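Local coordinates for protein TRAP dicarboxylate transporter, DctP subunit (Anaerococcus prevoti, PDB 4N91) that binds D-glucuronate as the extracytoplasmic solute-binding component of a TRAP-type transporter, and probably hands it on for uptake, at residues 33-38 with 89-94; 153-158 with 230-235; 98-103 with 178-183. One frame throughout, in Å; residues are numbered along the deposited sequence.

Contact 1 (33-38 with 89-94)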
loop_
_atom_site.group_PDB
_atom_site.type_symbol
_atom_site.label_atom_id
_atom_site.label_comp_id
_atom_site.label_asym_id
_atom_site.label_seq_id
_atom_site.Cartn_x
_atom_site.Cartn_y
_atom_site.Cartn_z
ATOM N N ILE A 33 -0.802 -4.851 -23.375
ATOM C CA ILE A 33 -1.340 -4.776 -22.030
ATOM C C ILE A 33 -0.492 -3.793 -21.228
ATOM O O ILE A 33 0.686 -4.025 -21.016
ATOM C CB ILE A 33 -1.310 -6.122 -21.344
ATOM C CG1 ILE A 33 -2.092 -7.154 -22.174
ATOM C CG2 ILE A 33 -1.894 -6.032 -19.966
ATOM C CD1 ILE A 33 -3.557 -6.767 -22.439
ATOM N N ARG A 34 -1.102 -2.686 -20.832
ATOM C CA ARG A 34 -0.386 -1.612 -20.135
ATOM C C ARG A 34 -0.557 -1.737 -18.631
ATOM O O ARG A 34 -1.676 -1.826 -18.118
ATOM C CB ARG A 34 -0.841 -0.251 -20.641
ATOM C CG ARG A 34 -0.484 -0.060 -22.112
ATOM C CD ARG A 34 -0.874 1.299 -22.666
ATOM N NE ARG A 34 -0.533 1.364 -24.087
ATOM C CZ ARG A 34 -1.281 0.857 -25.060
ATOM N NH1 ARG A 34 -2.431 0.264 -24.775
ATOM N NH2 ARG A 34 -0.882 0.949 -26.325
ATOM N N VAL A 35 0.571 -1.726 -17.930
ATOM C CA VAL A 35 0.613 -2.000 -16.509
ATOM C C VAL A 35 1.410 -0.874 -15.871
ATOM O O VAL A 35 2.535 -0.567 -16.300
ATOM C CB VAL A 35 1.329 -3.322 -16.209
ATOM C CG1 VAL A 35 1.323 -3.585 -14.704
ATOM C CG2 VAL A 35 0.692 -4.484 -16.988
ATOM N N GLY A 36 0.817 -0.213 -14.893
ATOM C CA GLY A 36 1.508 0.868 -14.233
ATOM C C GLY A 36 1.718 0.725 -12.748
ATOM O O GLY A 36 0.916 0.124 -12.029
ATOM N N HIS A 37 2.798 1.343 -12.273
ATOM C CA HIS A 37 3.029 1.491 -10.853
ATOM C C HIS A 37 3.918 2.705 -10.580
ATOM O O HIS A 37 4.425 3.314 -11.522
ATOM C CB HIS A 37 3.615 0.212 -10.258
ATOM C CG HIS A 37 5.019 -0.070 -10.689
ATOM N ND1 HIS A 37 6.105 0.435 -10.016
ATOM C CD2 HIS A 37 5.517 -0.771 -11.733
ATOM C CE1 HIS A 37 7.215 0.046 -10.606
ATOM N NE2 HIS A 37 6.884 -0.715 -11.632
ATOM N N ASN A 38 4.053 3.094 -9.314
ATOM C CA ASN A 38 4.702 4.346 -8.963
ATOM C C ASN A 38 6.087 4.213 -8.346
ATOM O O ASN A 38 6.634 5.183 -7.836
ATOM C CB ASN A 38 3.804 5.174 -8.046
ATOM C CG ASN A 38 3.672 4.600 -6.651
ATOM O OD1 ASN A 38 4.194 3.535 -6.339
ATOM N ND2 ASN A 38 2.968 5.332 -5.791
ATOM N N ILE A 89 -5.503 2.098 -19.309
ATOM C CA ILE A 89 -4.520 1.070 -19.019
ATOM C C ILE A 89 -5.240 -0.149 -18.436
ATOM O O ILE A 89 -6.391 -0.046 -17.966
ATOM C CB ILE A 89 -3.418 1.580 -18.085
ATOM C CG1 ILE A 89 -3.993 1.913 -16.711
ATOM C CG2 ILE A 89 -2.745 2.816 -18.695
ATOM C CD1 ILE A 89 -2.966 2.542 -15.758
ATOM N N ASN A 90 -4.570 -1.291 -18.463
ATOM C CA ASN A 90 -5.227 -2.545 -18.106
ATOM C C ASN A 90 -5.105 -2.893 -16.614
ATOM O O ASN A 90 -6.037 -3.405 -16.002
ATOM C CB ASN A 90 -4.643 -3.692 -18.939
ATOM C CG ASN A 90 -4.737 -3.433 -20.437
ATOM O OD1 ASN A 90 -3.912 -2.710 -21.022
ATOM N ND2 ASN A 90 -5.769 -4.000 -21.065
ATOM N N ILE A 91 -3.935 -2.612 -16.046
ATOM C CA ILE A 91 -3.585 -3.055 -14.694
ATOM C C ILE A 91 -2.765 -1.956 -14.045
ATOM O O ILE A 91 -1.929 -1.332 -14.701
ATOM C CB ILE A 91 -2.722 -4.312 -14.720
ATOM C CG1 ILE A 91 -3.463 -5.501 -15.342
ATOM C CG2 ILE A 91 -2.213 -4.660 -13.305
ATOM C CD1 ILE A 91 -2.530 -6.619 -15.801
ATOM N N CYS A 92 -3.020 -1.693 -12.773
ATOM C CA CYS A 92 -2.076 -0.870 -12.026
ATOM C C CYS A 92 -1.994 -1.301 -10.590
ATOM O O CYS A 92 -2.762 -2.131 -10.123
ATOM C CB CYS A 92 -2.418 0.596 -12.132
ATOM S SG CYS A 92 -3.731 1.214 -11.054
ATOM N N VAL A 93 -1.032 -0.723 -9.887
ATOM C CA VAL A 93 -0.886 -0.981 -8.469
ATOM C C VAL A 93 -1.314 0.256 -7.723
ATOM O O VAL A 93 -0.822 1.344 -8.005
ATOM C CB VAL A 93 0.583 -1.334 -8.108
ATOM C CG1 VAL A 93 0.742 -1.526 -6.612
ATOM C CG2 VAL A 93 1.018 -2.601 -8.805
ATOM N N ALA A 94 -2.206 0.072 -6.755
ATOM C CA ALA A 94 -2.673 1.166 -5.918
ATOM C C ALA A 94 -2.648 0.762 -4.454
ATOM O O ALA A 94 -3.025 -0.354 -4.107
ATOM C CB ALA A 94 -4.092 1.549 -6.305
HETATM O O HOH W 1 -4.159 -0.526 -22.592
HETATM O O HOH W 2 1.697 2.171 -7.743
#

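Contact 2 (153-158 with 230-235). With BDP (beta-D-glucopyranuronic acid), chain C.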
loop_
_atom_site.group_PDB
_atom_site.type_symbol
_atom_site.label_atom_id
_atom_site.label_comp_id
_atom_site.label_asym_id
_atom_site.label_seq_id
_atom_site.Cartn_x
_atom_site.Cartn_y
_atom_site.Cartn_z
ATOM N N SER A 153 5.055 -2.222 7.123
ATOM C CA SER A 153 4.253 -1.418 8.025
ATOM C C SER A 153 4.652 0.052 7.891
ATOM O O SER A 153 5.768 0.357 7.472
ATOM C CB SER A 153 4.432 -1.860 9.488
ATOM O OG SER A 153 5.750 -1.604 9.930
ATOM N N ARG A 154 3.720 0.941 8.222
ATOM C CA ARG A 154 3.942 2.369 8.114
ATOM C C ARG A 154 4.202 2.970 9.482
ATOM O O ARG A 154 3.471 2.712 10.441
ATOM C CB ARG A 154 2.742 3.049 7.458
ATOM C CG ARG A 154 2.483 2.498 6.061
ATOM C CD ARG A 154 1.313 3.089 5.412
ATOM N NE ARG A 154 1.471 4.485 4.992
ATOM C CZ ARG A 154 1.823 4.872 3.773
ATOM N NH1 ARG A 154 2.123 3.976 2.833
ATOM N NH2 ARG A 154 1.877 6.168 3.494
ATOM N N SER A 155 5.266 3.754 9.566
ATOM C CA SER A 155 5.661 4.445 10.773
ATOM C C SER A 155 6.053 5.881 10.445
ATOM O O SER A 155 6.468 6.153 9.321
ATOM C CB SER A 155 6.889 3.772 11.359
ATOM O OG SER A 155 6.562 2.526 11.948
ATOM N N PHE A 156 6.029 6.760 11.455
ATOM C CA PHE A 156 6.371 8.173 11.269
ATOM C C PHE A 156 7.861 8.417 11.099
ATOM O O PHE A 156 8.696 7.831 11.801
ATOM C CB PHE A 156 5.841 8.987 12.454
ATOM C CG PHE A 156 4.345 9.047 12.499
ATOM C CD1 PHE A 156 3.655 9.726 11.531
ATOM C CD2 PHE A 156 3.625 8.400 13.504
ATOM C CE1 PHE A 156 2.266 9.751 11.537
ATOM C CE2 PHE A 156 2.259 8.436 13.515
ATOM C CZ PHE A 156 1.575 9.100 12.534
ATOM N N TYR A 157 8.195 9.331 10.205
ATOM C CA TYR A 157 9.555 9.863 10.149
ATOM C C TYR A 157 9.473 11.369 9.958
ATOM O O TYR A 157 8.568 11.901 9.315
ATOM C CB TYR A 157 10.405 9.209 9.059
ATOM C CG TYR A 157 9.797 9.096 7.664
ATOM C CD1 TYR A 157 9.020 8.000 7.314
ATOM C CD2 TYR A 157 10.024 10.069 6.693
ATOM C CE1 TYR A 157 8.500 7.864 6.036
ATOM C CE2 TYR A 157 9.499 9.955 5.428
ATOM C CZ TYR A 157 8.742 8.841 5.096
ATOM O OH TYR A 157 8.229 8.689 3.826
ATOM N N THR A 158 10.428 12.061 10.568
ATOM C CA THR A 158 10.407 13.491 10.626
ATOM C C THR A 158 11.815 14.063 10.449
ATOM O O THR A 158 12.813 13.369 10.607
ATOM C CB THR A 158 9.887 13.933 11.996
ATOM O OG1 THR A 158 10.650 13.253 12.998
ATOM C CG2 THR A 158 8.407 13.581 12.185
ATOM N N LYS A 230 15.772 12.189 9.266
ATOM C CA LYS A 230 16.673 11.247 9.896
ATOM C C LYS A 230 16.133 10.622 11.175
ATOM O O LYS A 230 16.874 9.935 11.868
ATOM C CB LYS A 230 18.020 11.900 10.224
ATOM C CG LYS A 230 18.672 12.700 9.111
ATOM C CD LYS A 230 19.289 11.807 8.072
ATOM C CE LYS A 230 20.190 12.650 7.148
ATOM N NZ LYS A 230 20.440 11.938 5.899
ATOM N N TYR A 231 14.879 10.913 11.524
ATOM C CA TYR A 231 14.258 10.277 12.686
ATOM C C TYR A 231 13.116 9.381 12.206
ATOM O O TYR A 231 12.090 9.877 11.742
ATOM C CB TYR A 231 13.701 11.301 13.666
ATOM C CG TYR A 231 14.729 12.263 14.220
ATOM C CD1 TYR A 231 15.662 11.853 15.170
ATOM C CD2 TYR A 231 14.760 13.576 13.811
ATOM C CE1 TYR A 231 16.589 12.739 15.672
ATOM C CE2 TYR A 231 15.702 14.466 14.306
ATOM C CZ TYR A 231 16.615 14.040 15.220
ATOM O OH TYR A 231 17.520 14.958 15.739
ATOM N N TYR A 232 13.300 8.076 12.331
ATOM C CA TYR A 232 12.285 7.117 11.920
ATOM C C TYR A 232 11.857 6.353 13.148
ATOM O O TYR A 232 12.657 5.637 13.748
ATOM C CB TYR A 232 12.811 6.183 10.837
ATOM C CG TYR A 232 11.770 5.237 10.238
ATOM C CD1 TYR A 232 11.392 4.085 10.888
ATOM C CD2 TYR A 232 11.199 5.493 9.006
ATOM C CE1 TYR A 232 10.467 3.208 10.343
ATOM C CE2 TYR A 232 10.244 4.626 8.459
ATOM C CZ TYR A 232 9.899 3.474 9.145
ATOM O OH TYR A 232 8.980 2.614 8.627
ATOM N N SER A 233 10.590 6.511 13.516
ATOM C CA SER A 233 10.068 6.024 14.781
ATOM C C SER A 233 9.009 4.922 14.583
ATOM O O SER A 233 7.932 5.185 14.077
ATOM C CB SER A 233 9.471 7.193 15.562
ATOM O OG SER A 233 8.926 6.761 16.801
ATOM N N TYR A 234 9.329 3.704 15.011
ATOM C CA TYR A 234 8.535 2.528 14.720
ATOM C C TYR A 234 7.243 2.425 15.526
ATOM O O TYR A 234 7.079 1.516 16.358
ATOM C CB TYR A 234 9.382 1.283 14.943
ATOM C CG TYR A 234 10.322 0.885 13.810
ATOM C CD1 TYR A 234 9.830 0.265 12.670
ATOM C CD2 TYR A 234 11.689 1.073 13.892
ATOM C CE1 TYR A 234 10.651 -0.132 11.657
ATOM C CE2 TYR A 234 12.529 0.683 12.855
ATOM C CZ TYR A 234 11.993 0.060 11.748
ATOM O OH TYR A 234 12.809 -0.368 10.743
ATOM N N ASP A 235 6.332 3.352 15.285
ATOM C CA ASP A 235 5.022 3.261 15.903
ATOM C C ASP A 235 4.157 2.217 15.181
ATOM O O ASP A 235 3.197 1.708 15.751
ATOM C CB ASP A 235 4.338 4.613 15.940
ATOM C CG ASP A 235 3.939 5.101 14.574
ATOM O OD1 ASP A 235 4.850 5.273 13.749
ATOM O OD2 ASP A 235 2.724 5.318 14.329
HETATM C C1 BDP C . 4.220 2.824 -0.380
HETATM C C2 BDP C . 3.242 2.044 -1.130
HETATM C C3 BDP C . 2.782 2.808 -2.337
HETATM C C4 BDP C . 2.197 4.060 -1.967
HETATM C C5 BDP C . 3.163 4.829 -1.153
HETATM C C6 BDP C . 2.537 6.130 -0.586
HETATM O O2 BDP C . 4.083 0.960 -1.691
HETATM O O3 BDP C . 1.828 2.002 -3.105
HETATM O O4 BDP C . 1.757 4.788 -2.996
HETATM O O5 BDP C . 3.601 4.048 0.014
HETATM O O6A BDP C . 2.049 6.902 -1.440
HETATM O O1 BDP C . 4.398 2.153 0.894
HETATM O O6B BDP C . 2.752 6.434 0.609
HETATM O O HOH W 3 7.433 0.698 10.104
HETATM O O HOH W 4 10.410 10.511 14.307
#

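Contact 3 (98-103 with 178-183)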
loop_
_atom_site.group_PDB
_atom_site.type_symbol
_atom_site.label_atom_id
_atom_site.label_comp_id
_atom_site.label_asym_id
_atom_site.label_seq_id
_atom_site.Cartn_x
_atom_site.Cartn_y
_atom_site.Cartn_z
ATOM N N ILE A 98 -5.913 4.475 -0.822
ATOM C CA ILE A 98 -6.680 5.337 -1.707
ATOM C C ILE A 98 -7.919 4.672 -2.289
ATOM O O ILE A 98 -8.825 5.341 -2.755
ATOM C CB ILE A 98 -5.838 5.967 -2.842
ATOM C CG1 ILE A 98 -5.415 4.918 -3.854
ATOM C CG2 ILE A 98 -4.610 6.772 -2.264
ATOM C CD1 ILE A 98 -4.880 5.501 -5.140
ATOM N N LEU A 99 -7.996 3.350 -2.218
ATOM C CA LEU A 99 -9.125 2.649 -2.815
ATOM C C LEU A 99 -10.407 2.863 -2.021
ATOM O O LEU A 99 -11.493 2.748 -2.571
ATOM C CB LEU A 99 -8.833 1.176 -2.968
ATOM C CG LEU A 99 -7.704 0.885 -3.972
ATOM C CD1 LEU A 99 -7.459 -0.607 -4.030
ATOM C CD2 LEU A 99 -8.011 1.421 -5.355
ATOM N N GLU A 100 -10.285 3.226 -0.747
ATOM C CA GLU A 100 -11.463 3.518 0.067
ATOM C C GLU A 100 -12.299 4.679 -0.453
ATOM O O GLU A 100 -13.446 4.794 -0.093
ATOM C CB GLU A 100 -11.064 3.761 1.527
ATOM C CG GLU A 100 -10.238 5.005 1.747
ATOM C CD GLU A 100 -9.863 5.247 3.209
ATOM O OE1 GLU A 100 -9.939 4.304 4.044
ATOM O OE2 GLU A 100 -9.475 6.396 3.510
ATOM N N THR A 101 -11.729 5.533 -1.297
ATOM C CA THR A 101 -12.477 6.635 -1.885
ATOM C C THR A 101 -13.257 6.183 -3.123
ATOM O O THR A 101 -14.106 6.908 -3.607
ATOM C CB THR A 101 -11.573 7.854 -2.228
ATOM O OG1 THR A 101 -10.614 7.508 -3.235
ATOM C CG2 THR A 101 -10.846 8.343 -0.988
ATOM N N PHE A 102 -12.975 4.976 -3.602
ATOM C CA PHE A 102 -13.692 4.393 -4.729
ATOM C C PHE A 102 -14.808 3.468 -4.260
ATOM O O PHE A 102 -15.836 3.355 -4.925
ATOM C CB PHE A 102 -12.720 3.657 -5.676
ATOM C CG PHE A 102 -11.790 4.589 -6.387
ATOM C CD1 PHE A 102 -10.645 5.050 -5.761
ATOM C CD2 PHE A 102 -12.089 5.064 -7.653
ATOM C CE1 PHE A 102 -9.797 5.955 -6.406
ATOM C CE2 PHE A 102 -11.246 5.961 -8.293
ATOM C CZ PHE A 102 -10.105 6.395 -7.671
ATOM N N ASN A 103 -14.600 2.804 -3.133
ATOM C CA ASN A 103 -15.650 2.031 -2.462
ATOM C C ASN A 103 -15.271 1.918 -1.003
ATOM O O ASN A 103 -14.134 1.576 -0.671
ATOM C CB ASN A 103 -15.814 0.645 -3.064
ATOM C CG ASN A 103 -17.055 -0.081 -2.572
ATOM O OD1 ASN A 103 -17.137 -0.525 -1.426
ATOM N ND2 ASN A 103 -18.027 -0.232 -3.460
ATOM N N GLN A 178 -3.854 10.083 -0.158
ATOM C CA GLN A 178 -5.180 10.655 -0.348
ATOM C C GLN A 178 -6.234 9.689 0.193
ATOM O O GLN A 178 -6.886 8.948 -0.550
ATOM C CB GLN A 178 -5.449 11.013 -1.812
ATOM C CG GLN A 178 -6.662 11.935 -1.971
ATOM C CD GLN A 178 -7.004 12.270 -3.415
ATOM O OE1 GLN A 178 -8.022 11.832 -3.932
ATOM N NE2 GLN A 178 -6.156 13.046 -4.062
ATOM N N SER A 179 -6.391 9.733 1.508
ATOM C CA SER A 179 -7.131 8.756 2.268
ATOM C C SER A 179 -7.829 9.420 3.453
ATOM O O SER A 179 -7.167 9.873 4.396
ATOM C CB SER A 179 -6.126 7.739 2.818
ATOM O OG SER A 179 -6.723 6.908 3.805
ATOM N N PRO A 180 -9.161 9.512 3.414
ATOM C CA PRO A 180 -9.856 10.114 4.572
ATOM C C PRO A 180 -9.565 9.408 5.893
ATOM O O PRO A 180 -9.508 10.075 6.929
ATOM C CB PRO A 180 -11.327 10.050 4.191
ATOM C CG PRO A 180 -11.322 9.974 2.657
ATOM C CD PRO A 180 -10.075 9.218 2.295
ATOM N N THR A 181 -9.315 8.109 5.860
ATOM C CA THR A 181 -8.967 7.384 7.081
ATOM C C THR A 181 -7.686 7.934 7.698
ATOM O O THR A 181 -7.630 8.247 8.898
ATOM C CB THR A 181 -8.822 5.875 6.796
ATOM O OG1 THR A 181 -10.113 5.342 6.540
ATOM C CG2 THR A 181 -8.174 5.167 7.974
ATOM N N ASN A 182 -6.665 8.131 6.865
ATOM C CA ASN A 182 -5.407 8.658 7.354
ATOM C C ASN A 182 -5.496 10.105 7.796
ATOM O O ASN A 182 -4.806 10.513 8.728
ATOM C CB ASN A 182 -4.287 8.443 6.337
ATOM C CG ASN A 182 -3.828 6.994 6.320
ATOM O OD1 ASN A 182 -4.406 6.161 5.639
ATOM N ND2 ASN A 182 -2.809 6.689 7.119
ATOM N N VAL A 183 -6.315 10.901 7.128
ATOM C CA VAL A 183 -6.528 12.261 7.610
ATOM C C VAL A 183 -7.110 12.248 9.033
ATOM O O VAL A 183 -6.643 12.963 9.921
ATOM C CB VAL A 183 -7.428 13.032 6.670
ATOM C CG1 VAL A 183 -7.834 14.374 7.288
ATOM C CG2 VAL A 183 -6.716 13.232 5.338
HETATM O O HOH W 5 -8.355 8.930 -2.999
#

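Contact 1 (33-38 with 89-94)
Val35 and Ile91 pair across two parallel strands, 33-36 and 91-94, whose axes close to 4.6 Å and differ by 10° in direction. In the mixed five-stranded sheet, strand 31-36 lies between 64-69 and 91-95. Gly36 N donates to Ile91 O at 3.0 Å, and Val93 N to Gly36 O. Arg34 O is gripped twice, by Asn90 N and Ile91 N. Asn90 also bonds through its side chain: Arg34 N reaches its OD1 at 2.8 Å, tilted 34° from the amide plane. A water donates to the same OD1 and accepts from Arg34 NH1. The Asn90 side chain crosses that of Ile33 at about a right angle, its CB 3.8 Å from Ile33 CG2. Val35 CG1 is anti to the backbone N (chi1 -179°), which sets it beside Ile91 CG2, 4.0 Å away; both side chains face helix 44-60. His37 CB rests 4.0 Å from Val93 CB. Its ring is hydrogen-bonded outside the pair, ND1 to Gln39 N and NE2 to His46 ND1. A water accepts from Asn38 N and donates to Val93 O, and Asn38 ND2 bonds O4 of glucuronate. Backbone bonding gives way to water where the strands open toward the sugar.

Contact 2 (153-158 with 230-235)
Phe156 meets Asp235 twice, by backbone and by ring. Phe156 N donates to Asp235 OD1 at 3.0 Å, nearly along the C-O bond of the carboxylate. The other oxygen, OD2, lies 3.3 Å from Phe156 CE2, with ring and carboxylate planes 16° apart. Asp235 CG sits between its own backbone N and carbonyl carbon (chi1 69°), which turns the group to the facing strand. OD2 is also hydrogen-bonded to His237 ND1. An alanine in place of Asp235 would probably leave Phe156 N and His237 ND1 without this acceptor, and Phe156 CD2 and CE2 without the carboxylate beside them. Further along, Ser233 N donates to Phe156 O at 2.9 Å, and Thr158 N to Tyr231 O at 3.0 Å. On the other face Tyr157 CD1 touches Tyr232 CD2 at 3.7 Å. The two rings meet rim to rim, their planes 11° apart. Tyr232 OH bonds Asn215 O and shares a water with Ser155 OG. Ser155 OG is also hydrogen-bonded to Met236 N. The Arg154 side chain reaches the sugar from strand 154-158. Its NH2 donates to glucuronate O6B at 3.0 Å and its NH1 to the ring oxygen O5 at 3.2 Å. Glu214 OE2 holds NE in a salt bridge. Strand 154-158 runs antiparallel between strands 212-215 and 231-238, and strand 294-296 lies beyond the latter. Helix 218-221 covers Tyr157 and Tyr232, while Phe156, on the opposite face, packs on Leu189.

Contact 3 (98-103 with 178-183)
The N-terminal turn of helix 180-188, with Ser179 at the N-cap position, receives the carboxylate of Glu100. Both carboxylate oxygens are used. OE1 accepts from Thr181 OG1 at 2.7 Å, on its syn side. OE2 accepts from Thr181 N at 2.9 Å, also syn, in a nearly straight bond of 170° at the hydrogen. Thr181 therefore grips the group with two donors, one to each oxygen. Ser179 OG lies 2.8 Å from Glu100 OE2, but its one proton also has Asn182 OD1 within reach, so the bond is not settled. Pro180 has no N-H, and its CD comes within 3.1 Å of Glu100 OE2. The first backbone N-H of the helix is thus the one on Thr181. The side chain of Glu100 starts with CG between its backbone N and carbonyl carbon (chi1 67°), then runs extended to the helix end. Asn110 ND2 adds another bond to OE1. The buried carboxylate is thus well supplied with donors, which with the helix end would probably favour its charged form, although Glu107 lies against it. Beside it, Thr101 CG2 presses on Pro180 CD at 3.5 Å, tighter than usual for two carbons, and the two side chains cross at about a right angle. Thr101 OG1 donates to Ile98 O, and a water donates both to that hydroxyl and to Gln178 O. Ile98 CG2 lies near the same carbonyl, 3.6 Å from Gln178 O. Ile98 also touches Gln77 of the sugar pocket. The contact ties the segment after strand 91-95 to the helix after strand 173-176, a strand that holds the pocket residue Arg175. The arrangement is typical of a helix N-terminus that binds an acidic side chain from another part of the chain.

Contacts 1 and 2 are buried strand pairs in separate sheets, on opposite sides of the chain's centre, with their centres 29 Å apart. Contact 1 is parallel and contact 2 antiparallel. Each holds a residue that bonds glucuronate, Asn38 in the first and Arg154 in the second, so the sugar is met from the ends of two different sheets. Contact 3 is only partly buried and joins no strands. It relies on a carboxylate at a helix end rather than on a backbone ladder. Its first segment follows closely on contact 1, since strand 91-95 runs into helix 96-99, and Ala94 CB packs 4.0 Å from Leu99 CD2. Its segments alternate with those of contact 2 along the chain.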